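Local coordinates for protein beta-gamma-crystallin (PDB 4IAU) that is of unknown function but binds calcium and has the Greek key strand architecture of the beta/gamma-crystallin family, at residues A86-H91 / S114-S119; L99-S104 / K157-E162; L125-D130 / N153-S158; P134-G139 / L149-D154. All coordinates share one frame; numbering follows the deposited sequence.

Contact 1: residues A86-H91 / S114-S119. With CA (calcium ion), chain B.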
loop_
_atom_site.group_PDB
_atom_site.type_symbol
_atom_site.label_atom_id
_atom_site.label_comp_id
_atom_site.label_asym_id
_atom_site.label_seq_id
_atom_site.Cartn_x
_atom_site.Cartn_y
_atom_site.Cartn_z
ATOM N N ALA A 86 6.015 7.085 -4.355
ATOM C CA ALA A 86 4.933 7.006 -3.393
ATOM C C ALA A 86 3.778 6.216 -4.020
ATOM O O ALA A 86 3.586 6.241 -5.234
ATOM C CB ALA A 86 4.438 8.387 -2.998
ATOM N N THR A 87 2.983 5.562 -3.162
ATOM C CA THR A 87 1.729 4.921 -3.584
ATOM C C THR A 87 0.604 5.462 -2.698
ATOM O O THR A 87 0.772 5.580 -1.495
ATOM C CB THR A 87 1.793 3.386 -3.513
ATOM O OG1 THR A 87 2.777 2.921 -4.398
ATOM C CG2 THR A 87 0.505 2.715 -3.923
ATOM N N LEU A 88 -0.514 5.802 -3.361
ATOM C CA LEU A 88 -1.720 6.305 -2.741
ATOM C C LEU A 88 -2.798 5.209 -2.728
ATOM O O LEU A 88 -2.845 4.409 -3.670
ATOM C CB LEU A 88 -2.243 7.514 -3.493
ATOM C CG LEU A 88 -1.209 8.621 -3.710
ATOM C CD1 LEU A 88 -1.882 9.763 -4.481
ATOM C CD2 LEU A 88 -0.644 9.107 -2.406
ATOM N N TYR A 89 -3.651 5.241 -1.732
ATOM C CA TYR A 89 -4.678 4.209 -1.557
ATOM C C TYR A 89 -6.023 4.846 -1.268
ATOM O O TYR A 89 -6.129 5.879 -0.572
ATOM C CB TYR A 89 -4.290 3.286 -0.407
ATOM C CG TYR A 89 -2.994 2.582 -0.623
ATOM C CD1 TYR A 89 -2.934 1.356 -1.261
ATOM C CD2 TYR A 89 -1.780 3.123 -0.176
ATOM C CE1 TYR A 89 -1.721 0.685 -1.458
ATOM C CE2 TYR A 89 -0.583 2.480 -0.375
ATOM C CZ TYR A 89 -0.555 1.252 -1.025
ATOM O OH TYR A 89 0.676 0.652 -1.195
ATOM N N LYS A 90 -7.064 4.225 -1.813
ATOM C CA LYS A 90 -8.431 4.747 -1.660
ATOM C C LYS A 90 -8.907 4.667 -0.219
ATOM O O LYS A 90 -9.625 5.542 0.245
ATOM C CB LYS A 90 -9.375 3.954 -2.555
ATOM C CG LYS A 90 -10.808 4.447 -2.508
ATOM C CD LYS A 90 -11.734 3.665 -3.405
ATOM C CE LYS A 90 -13.127 4.218 -3.391
ATOM N NZ LYS A 90 -14.038 3.363 -4.227
ATOM N N HIS A 91 -8.546 3.625 0.528
ATOM C CA HIS A 91 -9.032 3.442 1.893
ATOM C C HIS A 91 -7.905 3.699 2.898
ATOM O O HIS A 91 -6.720 3.663 2.545
ATOM C CB HIS A 91 -9.600 2.072 2.097
ATOM C CG HIS A 91 -10.705 1.721 1.201
ATOM N ND1 HIS A 91 -11.700 2.605 0.878
ATOM C CD2 HIS A 91 -10.938 0.593 0.529
ATOM C CE1 HIS A 91 -12.531 2.006 0.039
ATOM N NE2 HIS A 91 -12.113 0.779 -0.193
ATOM N N SER A 114 -7.255 8.085 0.913
ATOM C CA SER A 114 -7.295 8.005 2.352
ATOM C C SER A 114 -6.031 7.497 3.053
ATOM O O SER A 114 -5.997 7.555 4.274
ATOM C CB SER A 114 -8.494 7.167 2.827
ATOM O OG SER A 114 -9.715 7.708 2.339
ATOM N N SER A 115 -5.013 7.039 2.343
ATOM C CA SER A 115 -3.751 6.682 2.973
ATOM C C SER A 115 -2.659 6.666 1.910
ATOM O O SER A 115 -2.927 6.730 0.699
ATOM C CB SER A 115 -3.817 5.349 3.734
ATOM O OG SER A 115 -4.111 4.257 2.863
ATOM N N ALA A 116 -1.391 6.583 2.371
ATOM C CA ALA A 116 -0.271 6.619 1.443
ATOM C C ALA A 116 0.967 6.009 2.083
ATOM O O ALA A 116 1.166 6.118 3.290
ATOM C CB ALA A 116 0.090 8.029 1.007
ATOM N N LEU A 117 1.814 5.434 1.231
ATOM C CA LEU A 117 3.149 5.028 1.584
ATOM C C LEU A 117 4.124 5.818 0.728
ATOM O O LEU A 117 4.092 5.700 -0.489
ATOM C CB LEU A 117 3.370 3.520 1.368
ATOM C CG LEU A 117 2.542 2.652 2.296
ATOM C CD1 LEU A 117 2.615 1.179 1.863
ATOM C CD2 LEU A 117 3.008 2.789 3.739
ATOM N N ILE A 118 4.996 6.610 1.373
ATOM C CA ILE A 118 6.007 7.360 0.639
ATOM C C ILE A 118 7.337 6.677 0.905
ATOM O O ILE A 118 7.844 6.693 2.035
ATOM C CB ILE A 118 6.058 8.848 1.004
ATOM C CG1 ILE A 118 4.687 9.500 0.813
ATOM C CG2 ILE A 118 7.121 9.520 0.163
ATOM C CD1 ILE A 118 4.620 10.988 1.085
ATOM N N SER A 119 7.917 6.077 -0.133
ATOM C CA SER A 119 9.208 5.419 0.008
ATOM C C SER A 119 10.369 6.345 -0.329
ATOM O O SER A 119 11.440 6.239 0.269
ATOM C CB SER A 119 9.292 4.150 -0.844
ATOM O OG SER A 119 10.572 3.523 -0.716
HETATM CA CA CA B . -11.198 7.169 0.572
HETATM O O HOH W 1 -12.971 6.846 -0.933
#
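Y89 and L117 lie on the same face of two antiparallel strands, 86-89 and 115-118, whose directions differ by 170°. Their side chains cross obliquely. The Y89 chi1 of -60° sets CG beside the backbone N, and the ring brings CE2 to 4.1 Å from L117 CG and OH to 3.7 Å from L117 CD1. The opposite face is wholly aliphatic, with A86, L88, A116 and I118. L88 and A116 form a non-hydrogen-bonded pair, whose backbones lie close, and alanine's small side chain fits beside the leucine, CB to CD2 3.7 Å.

S115 shares the tyrosine's face, but its work is polar. Its OG, between the backbone N and the carbonyl carbon (chi1 62°), donates to H91 O at 2.7 Å within the carbonyl plane and also takes the backbone N-H of F94. S114 and S115 both face Y89, a classic beta bulge: Y89 O receives S114 N at 2.9 Å and, weakly, S115 N. At the bulge S114 OG binds the calcium ion at 2.4 Å, beside K90 O at 2.3 Å. Lysine contributes its carbonyl here, while its extended side chain starts away from strand 115-118. G112 and D154 are further ligands, and S114 OG also bonds N153.

An alanine at Y89 would probably open a gap beside L117 CG and CD1, and leave F94 without its edge-to-face partner.

The pair forms the middle of a four-stranded sheet, between strands 98-101 and 141-143; Y89 and L117 reach I40 of strand 38-42, while L88 and I118 pack on M159 of strand 158-161.

Contact 2: residues L99-S104 / K157-E162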
loop_
_atom_site.group_PDB
_atom_site.type_symbol
_atom_site.label_atom_id
_atom_site.label_comp_id
_atom_site.label_asym_id
_atom_site.label_seq_id
_atom_site.Cartn_x
_atom_site.Cartn_y
_atom_site.Cartn_z
ATOM N N LEU A 99 -2.731 3.753 -6.481
ATOM C CA LEU A 99 -2.167 4.553 -7.553
ATOM C C LEU A 99 -0.709 4.808 -7.244
ATOM O O LEU A 99 -0.353 5.369 -6.195
ATOM C CB LEU A 99 -2.902 5.892 -7.703
ATOM C CG LEU A 99 -2.330 6.833 -8.725
ATOM C CD1 LEU A 99 -2.483 6.293 -10.131
ATOM C CD2 LEU A 99 -2.975 8.198 -8.548
ATOM N N ASP A 100 0.188 4.383 -8.142
ATOM C CA ASP A 100 1.602 4.592 -8.014
ATOM C C ASP A 100 2.023 5.951 -8.591
ATOM O O ASP A 100 1.631 6.327 -9.706
ATOM C CB ASP A 100 2.375 3.514 -8.762
ATOM C CG ASP A 100 2.278 2.125 -8.111
ATOM O OD1 ASP A 100 2.126 2.061 -6.875
ATOM O OD2 ASP A 100 2.409 1.139 -8.840
ATOM N N LEU A 101 2.843 6.671 -7.811
ATOM C CA LEU A 101 3.445 7.935 -8.165
ATOM C C LEU A 101 4.949 7.805 -8.164
ATOM O O LEU A 101 5.622 8.044 -7.154
ATOM C CB LEU A 101 3.062 9.093 -7.227
ATOM C CG LEU A 101 1.737 9.793 -7.512
ATOM C CD1 LEU A 101 0.514 8.902 -7.378
ATOM C CD2 LEU A 101 1.588 11.014 -6.646
ATOM N N PRO A 102 5.538 7.476 -9.334
ATOM C CA PRO A 102 7.014 7.596 -9.447
ATOM C C PRO A 102 7.471 9.053 -9.480
ATOM O O PRO A 102 8.625 9.314 -9.188
ATOM C CB PRO A 102 7.280 6.910 -10.796
ATOM C CG PRO A 102 6.032 7.016 -11.582
ATOM C CD PRO A 102 4.961 6.914 -10.573
ATOM N N ASN A 103 6.569 9.940 -9.878
ATOM C CA ASN A 103 6.894 11.337 -10.072
ATOM C C ASN A 103 5.610 12.144 -9.790
ATOM O O ASN A 103 4.573 11.593 -9.404
ATOM C CB ASN A 103 7.489 11.647 -11.418
ATOM C CG ASN A 103 8.502 12.820 -11.223
ATOM O OD1 ASN A 103 8.384 13.978 -10.709
ATOM N ND2 ASN A 103 9.753 12.411 -11.543
ATOM N N SER A 104 5.691 13.450 -9.994
ATOM C CA SER A 104 4.547 14.305 -9.810
ATOM C C SER A 104 3.326 13.829 -10.539
ATOM O O SER A 104 3.456 13.285 -11.650
ATOM C CB SER A 104 4.896 15.707 -10.331
ATOM O OG SER A 104 6.041 16.204 -9.659
ATOM N N LYS A 157 -5.741 15.874 -4.427
ATOM C CA LYS A 157 -5.979 15.980 -5.848
ATOM C C LYS A 157 -4.738 16.108 -6.688
ATOM O O LYS A 157 -4.791 15.788 -7.902
ATOM C CB LYS A 157 -6.954 17.120 -6.152
ATOM C CG LYS A 157 -8.393 16.741 -5.907
ATOM C CD LYS A 157 -9.337 17.908 -6.302
ATOM C CE LYS A 157 -10.798 17.494 -6.257
ATOM N NZ LYS A 157 -11.266 17.043 -4.916
ATOM N N SER A 158 -3.616 16.572 -6.177
ATOM C CA SER A 158 -2.383 16.591 -6.904
ATOM C C SER A 158 -1.226 16.503 -5.925
ATOM O O SER A 158 -1.386 16.847 -4.733
ATOM C CB SER A 158 -2.242 17.784 -7.837
ATOM O OG SER A 158 -2.306 19.025 -7.179
HETATM N N MSE A 159 -0.079 16.017 -6.401
HETATM C CA MSE A 159 1.068 15.752 -5.549
HETATM C C MSE A 159 2.305 15.940 -6.388
HETATM O O MSE A 159 2.498 15.250 -7.364
HETATM C CB MSE A 159 0.917 14.368 -4.906
HETATM C CG MSE A 159 1.953 14.011 -3.877
HETATM SE SE MSE A 159 1.355 12.443 -2.905
HETATM C CE MSE A 159 3.051 11.795 -2.329
ATOM N N GLU A 160 3.146 16.925 -5.992
ATOM C CA GLU A 160 4.283 17.349 -6.774
ATOM C C GLU A 160 5.556 16.858 -6.085
ATOM O O GLU A 160 5.739 17.048 -4.874
ATOM C CB GLU A 160 4.295 18.895 -6.910
ATOM C CG GLU A 160 5.342 19.319 -7.904
ATOM C CD GLU A 160 5.128 20.624 -8.603
ATOM O OE1 GLU A 160 4.852 21.529 -7.808
ATOM O OE2 GLU A 160 5.217 20.748 -9.855
ATOM N N ARG A 161 6.451 16.236 -6.836
ATOM C CA ARG A 161 7.725 15.799 -6.298
ATOM C C ARG A 161 8.699 16.950 -6.386
ATOM O O ARG A 161 8.885 17.525 -7.452
ATOM C CB ARG A 161 8.213 14.568 -7.064
ATOM C CG ARG A 161 9.433 13.950 -6.401
ATOM C CD ARG A 161 9.779 12.682 -7.062
ATOM N NE ARG A 161 10.898 12.059 -6.419
ATOM C CZ ARG A 161 11.141 10.744 -6.324
ATOM N NH1 ARG A 161 10.307 9.892 -6.903
ATOM N NH2 ARG A 161 12.213 10.507 -5.609
ATOM N N GLU A 162 9.339 17.253 -5.288
ATOM C CA GLU A 162 10.330 18.336 -5.230
ATOM C C GLU A 162 11.634 17.794 -5.716
ATOM O O GLU A 162 11.984 16.598 -5.847
ATOM C CB GLU A 162 10.448 18.870 -3.797
ATOM C CG GLU A 162 9.223 19.411 -3.120
ATOM C CD GLU A 162 9.460 20.121 -1.802
ATOM O OE1 GLU A 162 10.356 19.716 -1.029
ATOM O OE2 GLU A 162 8.762 21.120 -1.488
HETATM O O HOH W 2 9.752 16.378 -9.982
HETATM O O HOH W 3 6.981 18.319 -11.000
#
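L101 and M159 meet between the two sheets of a beta/gamma-crystallin Greek key domain, where strand 98-101, on the border of one sheet, comes close to strand 158-161, on the border of the other. The residue at 159 is a selenomethionine. L101 CD2 lies against its base, 3.8 Å from M159 CB and 4.0 Å from SE. Branched leucine and a long flexible chain suit this buried place, since M159 continues inward to A86 and L88.

Beyond L101 the chain leaves its strand, and the contact turns polar and more open. R161 N donates to S104 OG at 2.9 Å in a nearly straight bond (164°), so a serine side chain stands in for the backbone carbonyl that a regular strand neighbour would offer. S104 CA adds a CA-H...O contact to M159 O. Arginine suits the rim because its chain can span the gap: it is extended from CG to NE, and beyond that NH1 meets P102 O, which lies at the guanidinium edge, but that bond is weak and bent (126°). V84 O is the stronger partner of NH1.

N103 crosses R161 at about a right angle. Although its CB bond leads away from the partner, its amide comes back, with OD1 3.7 Å from R161 CB and accepting S104 N at 2.8 Å. Water 3 joins S104 OG to E160 OE2, and water 2 donates at 2.9 Å to both N103 OD1 and R161 O.

Contact 3: residues L125-D130 / N153-S158. With CA (calcium ion), chain B.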
loop_
_atom_site.group_PDB
_atom_site.type_symbol
_atom_site.label_atom_id
_atom_site.label_comp_id
_atom_site.label_asym_id
_atom_site.label_seq_id
_atom_site.Cartn_x
_atom_site.Cartn_y
_atom_site.Cartn_z
ATOM N N LEU A 125 1.649 18.235 -1.287
ATOM C CA LEU A 125 0.329 17.645 -1.412
ATOM C C LEU A 125 -0.719 18.764 -1.448
ATOM O O LEU A 125 -0.746 19.610 -0.539
ATOM C CB LEU A 125 0.031 16.742 -0.221
ATOM C CG LEU A 125 0.742 15.365 -0.288
ATOM C CD1 LEU A 125 2.242 15.442 -0.189
ATOM C CD2 LEU A 125 0.174 14.488 0.812
ATOM N N TYR A 126 -1.609 18.687 -2.428
ATOM C CA TYR A 126 -2.601 19.717 -2.731
ATOM C C TYR A 126 -3.994 19.150 -2.769
ATOM O O TYR A 126 -4.222 18.001 -3.191
ATOM C CB TYR A 126 -2.305 20.330 -4.106
ATOM C CG TYR A 126 -0.990 20.975 -4.273
ATOM C CD1 TYR A 126 0.126 20.205 -4.595
ATOM C CD2 TYR A 126 -0.817 22.369 -4.185
ATOM C CE1 TYR A 126 1.365 20.819 -4.773
ATOM C CE2 TYR A 126 0.410 22.976 -4.364
ATOM C CZ TYR A 126 1.504 22.188 -4.656
ATOM O OH TYR A 126 2.745 22.709 -4.863
ATOM N N GLU A 127 -4.985 19.952 -2.371
ATOM C CA GLU A 127 -6.399 19.601 -2.369
ATOM C C GLU A 127 -7.102 20.213 -3.611
ATOM O O GLU A 127 -8.310 20.245 -3.670
ATOM C CB GLU A 127 -7.050 20.014 -1.103
ATOM C CG GLU A 127 -6.569 19.228 0.108
ATOM C CD GLU A 127 -7.401 19.535 1.360
ATOM O OE1 GLU A 127 -8.393 20.277 1.299
ATOM O OE2 GLU A 127 -7.001 19.052 2.424
ATOM N N GLN A 128 -6.321 20.661 -4.581
ATOM C CA GLN A 128 -6.801 21.044 -5.906
ATOM C C GLN A 128 -5.947 20.388 -6.942
ATOM O O GLN A 128 -4.800 20.008 -6.640
ATOM C CB GLN A 128 -6.731 22.580 -6.048
ATOM C CG GLN A 128 -7.686 23.312 -5.167
ATOM C CD GLN A 128 -7.536 24.806 -5.274
ATOM O OE1 GLN A 128 -7.682 25.386 -6.379
ATOM N NE2 GLN A 128 -7.266 25.394 -4.119
ATOM N N TYR A 129 -6.450 20.226 -8.155
ATOM C CA TYR A 129 -5.655 19.676 -9.230
ATOM C C TYR A 129 -4.532 20.641 -9.599
ATOM O O TYR A 129 -4.572 21.871 -9.379
ATOM C CB TYR A 129 -6.549 19.403 -10.436
ATOM C CG TYR A 129 -7.630 18.401 -10.202
ATOM C CD1 TYR A 129 -7.327 17.136 -9.692
ATOM C CD2 TYR A 129 -8.943 18.695 -10.507
ATOM C CE1 TYR A 129 -8.327 16.199 -9.479
ATOM C CE2 TYR A 129 -9.925 17.753 -10.307
ATOM C CZ TYR A 129 -9.622 16.519 -9.772
ATOM O OH TYR A 129 -10.592 15.536 -9.622
ATOM N N ASP A 130 -3.492 20.087 -10.221
ATOM C CA ASP A 130 -2.465 20.856 -10.900
ATOM C C ASP A 130 -1.762 21.842 -9.997
ATOM O O ASP A 130 -1.311 22.910 -10.430
ATOM C CB ASP A 130 -3.023 21.546 -12.178
ATOM C CG ASP A 130 -1.959 21.963 -13.124
ATOM O OD1 ASP A 130 -0.918 21.281 -13.205
ATOM O OD2 ASP A 130 -2.255 22.917 -13.892
ATOM N N ASN A 153 -9.691 13.999 4.426
ATOM C CA ASN A 153 -9.998 12.718 3.823
ATOM C C ASN A 153 -10.636 12.930 2.452
ATOM O O ASN A 153 -11.473 13.830 2.265
ATOM C CB ASN A 153 -10.920 11.882 4.705
ATOM C CG ASN A 153 -11.068 10.476 4.217
ATOM O OD1 ASN A 153 -10.034 9.821 3.928
ATOM N ND2 ASN A 153 -12.271 9.979 4.101
ATOM N N ASP A 154 -10.259 12.107 1.489
ATOM C CA ASP A 154 -10.803 12.123 0.131
ATOM C C ASP A 154 -10.493 13.412 -0.621
ATOM O O ASP A 154 -11.050 13.558 -1.689
ATOM C CB ASP A 154 -12.293 11.750 0.142
ATOM C CG ASP A 154 -12.503 10.338 0.633
ATOM O OD1 ASP A 154 -11.575 9.522 0.560
ATOM O OD2 ASP A 154 -13.661 9.996 1.032
ATOM N N ALA A 155 -9.627 14.243 -0.191
ATOM C CA ALA A 155 -9.360 15.538 -0.784
ATOM C C ALA A 155 -8.101 15.679 -1.595
ATOM O O ALA A 155 -7.963 16.662 -2.342
ATOM C CB ALA A 155 -9.398 16.615 0.306
ATOM N N LEU A 156 -7.144 14.770 -1.474
ATOM C CA LEU A 156 -5.888 14.922 -2.192
ATOM C C LEU A 156 -6.130 14.857 -3.690
ATOM O O LEU A 156 -6.621 13.813 -4.172
ATOM C CB LEU A 156 -4.907 13.851 -1.750
ATOM C CG LEU A 156 -3.522 13.887 -2.400
ATOM C CD1 LEU A 156 -2.771 15.149 -1.988
ATOM C CD2 LEU A 156 -2.724 12.657 -2.029
ATOM N N LYS A 157 -5.741 15.874 -4.427
ATOM C CA LYS A 157 -5.979 15.980 -5.848
ATOM C C LYS A 157 -4.738 16.108 -6.688
ATOM O O LYS A 157 -4.791 15.788 -7.902
ATOM C CB LYS A 157 -6.954 17.120 -6.152
ATOM C CG LYS A 157 -8.393 16.741 -5.907
ATOM C CD LYS A 157 -9.337 17.908 -6.302
ATOM C CE LYS A 157 -10.798 17.494 -6.257
ATOM N NZ LYS A 157 -11.266 17.043 -4.916
ATOM N N SER A 158 -3.616 16.572 -6.177
ATOM C CA SER A 158 -2.383 16.591 -6.904
ATOM C C SER A 158 -1.226 16.503 -5.925
ATOM O O SER A 158 -1.386 16.847 -4.733
ATOM C CB SER A 158 -2.242 17.784 -7.837
ATOM O OG SER A 158 -2.306 19.025 -7.179
HETATM CA CA CA B . -11.198 7.169 0.572
HETATM O O HOH W 4 -10.195 18.296 -2.802
HETATM O O HOH W 1 -12.971 6.846 -0.933
#
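K157 passes over one face of the Y129 ring, its CD 3.8 Å from the centroid and 14° off the normal, a CH-pi contact. The tight part of the contact is deeper in, where L125 CB meets L156 CD1 at 3.7 Å and S158 OG donates to Q128 O at 2.7 Å. A small hydroxyl suits this buried spot, and the N-H of Y131 gives it a second partner. Y126 O receives K157 N at 2.9 Å and S158 N weakly, at 3.4 Å.

The outer side is held more loosely and by water. K157, bent at its last torsion (chi4 60°), turns NZ to water 4 at 2.7 Å, and that water donates to E127 O and A155 O, each at 2.8 Å. An alanine at Y129 would probably uncover one side of the K157 methylenes, leaving them freer to move, and R107 without its cation-pi partner.

K157 and S158, both facing Y126, form a classic beta bulge like that of S114 and S115. E127 O, A155 O and K157 appear to occupy the places of K90 O, G112 O and S114, consistent with lysine and water replacing a second ion in this crystallin motif, whose D154 serves the first.

Contact 4: residues P134-G139 / L149-D154. With CA (calcium ion), chain B.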
loop_
_atom_site.group_PDB
_atom_site.type_symbol
_atom_site.label_atom_id
_atom_site.label_comp_id
_atom_site.label_asym_id
_atom_site.label_seq_id
_atom_site.Cartn_x
_atom_site.Cartn_y
_atom_site.Cartn_z
ATOM N N PRO A 134 -3.142 25.821 -1.328
ATOM C CA PRO A 134 -2.149 25.513 -0.282
ATOM C C PRO A 134 -1.688 24.057 -0.368
ATOM O O PRO A 134 -2.398 23.184 -0.876
ATOM C CB PRO A 134 -2.887 25.741 1.039
ATOM C CG PRO A 134 -4.141 26.504 0.654
ATOM C CD PRO A 134 -4.463 26.094 -0.778
ATOM N N SER A 135 -0.489 23.827 0.159
ATOM C CA SER A 135 0.072 22.494 0.171
ATOM C C SER A 135 0.790 22.191 1.457
ATOM O O SER A 135 1.244 23.068 2.168
ATOM C CB SER A 135 0.986 22.243 -1.014
ATOM O OG SER A 135 2.031 23.158 -0.992
ATOM N N THR A 136 0.944 20.902 1.735
ATOM C CA THR A 136 1.727 20.382 2.807
ATOM C C THR A 136 2.887 19.564 2.239
ATOM O O THR A 136 2.754 18.940 1.216
ATOM C CB THR A 136 0.980 19.512 3.835
ATOM O OG1 THR A 136 0.276 18.471 3.125
ATOM C CG2 THR A 136 -0.031 20.237 4.649
ATOM N N ARG A 137 4.023 19.548 2.931
ATOM C CA ARG A 137 5.173 18.782 2.535
ATOM C C ARG A 137 5.220 17.465 3.283
ATOM O O ARG A 137 5.063 17.430 4.497
ATOM C CB ARG A 137 6.499 19.522 2.762
ATOM C CG ARG A 137 7.679 18.681 2.285
ATOM C CD ARG A 137 9.053 19.124 2.639
ATOM N NE ARG A 137 9.505 20.155 1.764
ATOM C CZ ARG A 137 9.217 21.454 1.796
ATOM N NH1 ARG A 137 8.385 21.849 2.753
ATOM N NH2 ARG A 137 9.729 22.324 0.918
ATOM N N ARG A 138 5.467 16.397 2.549
ATOM C CA ARG A 138 5.695 15.079 3.153
ATOM C C ARG A 138 6.830 14.376 2.436
ATOM O O ARG A 138 6.924 14.379 1.202
ATOM C CB ARG A 138 4.443 14.213 3.147
ATOM C CG ARG A 138 3.313 14.670 4.041
ATOM C CD ARG A 138 3.657 14.547 5.523
ATOM N NE ARG A 138 2.557 14.900 6.400
ATOM C CZ ARG A 138 2.220 16.131 6.781
ATOM N NH1 ARG A 138 2.899 17.152 6.341
ATOM N NH2 ARG A 138 1.195 16.257 7.615
ATOM N N GLY A 139 7.672 13.728 3.241
ATOM C CA GLY A 139 8.729 12.855 2.754
ATOM C C GLY A 139 8.433 11.419 3.115
ATOM O O GLY A 139 7.303 11.032 3.453
ATOM N N LEU A 149 -1.169 12.735 6.378
ATOM C CA LEU A 149 -0.644 13.452 5.182
ATOM C C LEU A 149 -0.851 14.950 5.186
ATOM O O LEU A 149 -0.221 15.608 4.360
ATOM C CB LEU A 149 -1.268 12.982 3.880
ATOM C CG LEU A 149 -1.011 11.588 3.488
ATOM C CD1 LEU A 149 -1.940 11.059 2.365
ATOM C CD2 LEU A 149 0.463 11.369 3.041
ATOM N N GLY A 150 -1.604 15.483 6.068
ATOM C CA GLY A 150 -1.872 16.913 6.096
ATOM C C GLY A 150 -2.988 17.275 5.204
ATOM O O GLY A 150 -3.062 18.443 4.892
ATOM N N VAL A 151 -3.869 16.333 4.798
ATOM C CA VAL A 151 -4.994 16.675 3.940
ATOM C C VAL A 151 -6.279 16.134 4.544
ATOM O O VAL A 151 -6.277 15.187 5.326
ATOM C CB VAL A 151 -4.774 16.138 2.509
ATOM C CG1 VAL A 151 -3.630 16.892 1.849
ATOM C CG2 VAL A 151 -4.534 14.630 2.463
ATOM N N ALA A 152 -7.378 16.723 4.109
ATOM C CA ALA A 152 -8.681 16.178 4.473
ATOM C C ALA A 152 -8.861 14.821 3.788
ATOM O O ALA A 152 -8.316 14.517 2.750
ATOM C CB ALA A 152 -9.756 17.168 4.061
ATOM N N ASN A 153 -9.691 13.999 4.426
ATOM C CA ASN A 153 -9.998 12.718 3.823
ATOM C C ASN A 153 -10.636 12.930 2.452
ATOM O O ASN A 153 -11.473 13.830 2.265
ATOM C CB ASN A 153 -10.920 11.882 4.705
ATOM C CG ASN A 153 -11.068 10.476 4.217
ATOM O OD1 ASN A 153 -10.034 9.821 3.928
ATOM N ND2 ASN A 153 -12.271 9.979 4.101
ATOM N N ASP A 154 -10.259 12.107 1.489
ATOM C CA ASP A 154 -10.803 12.123 0.131
ATOM C C ASP A 154 -10.493 13.412 -0.621
ATOM O O ASP A 154 -11.050 13.558 -1.689
ATOM C CB ASP A 154 -12.293 11.750 0.142
ATOM C CG ASP A 154 -12.503 10.338 0.633
ATOM O OD1 ASP A 154 -11.575 9.522 0.560
ATOM O OD2 ASP A 154 -13.661 9.996 1.032
HETATM CA CA CA B . -11.198 7.169 0.572
HETATM O O HOH W 1 -12.971 6.846 -0.933
#
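T136 and R138, alternate residues of strand 135-138, face the end of helix 146-149, T136 CA lying 6.0 Å from G150 CA and R138 CA 6.9 Å from L149 CA. The guanidinium of R138 is laid over the L149 carbonyl: L149 O stands 3.4 Å above the plane, over its centre, so this is a face contact and not a hydrogen bond. A bend at chi2 (-68°) turns CD back toward the helix, where NE bonds A148 O. R138 NH1 donates to R137 O at 2.9 Å, with the acceptor lying in the guanidinium plane, and this fixes the rotation of the group. Arginine suits the place because its flat cation can cover carbonyls at a helix C-terminus, whose partial negative charge would probably favour it.

That terminus is a Schellman motif. G150 has positive phi (85°), and at these backbone angles a side chain would press on L149 O, which explains the glycine. The turn falls between strands 141-143 and 158-161 of the Greek key domain, and from it the chain runs through V151 to D154, a calcium ligand.

In one of its two conformers T136 brings OG1 within 3.2 Å of L149 O, while CG2 rests 3.5 Å from G150 O. L149 points its own side chain the other way, into the interior, against L125, Y143 and A116.

Contact 1 is the core pairing, at the middle of its sheet; contacts 2, 3 and 4 lie farther out and are only partly buried. Contacts 1 and 2 share a sheet through neighbouring strands 86-89 and 98-101, joined by A86 O to L101 N (2.7 Å). Contacts 2, 3 and 4 reach the other sheet, whose strands 123-126 and 135-138 bond at L125 N to T136 O. Contacts 1 and 3 both include a classic bulge, on a full strand pairing in the first and at a single bridge beside loops in the third, whereas contact 2 relies on side chains and water, and contact 4 on an arginine over a helix end. The calcium ion ties residues 86-91 and 114-119 to D154 of contacts 3 and 4.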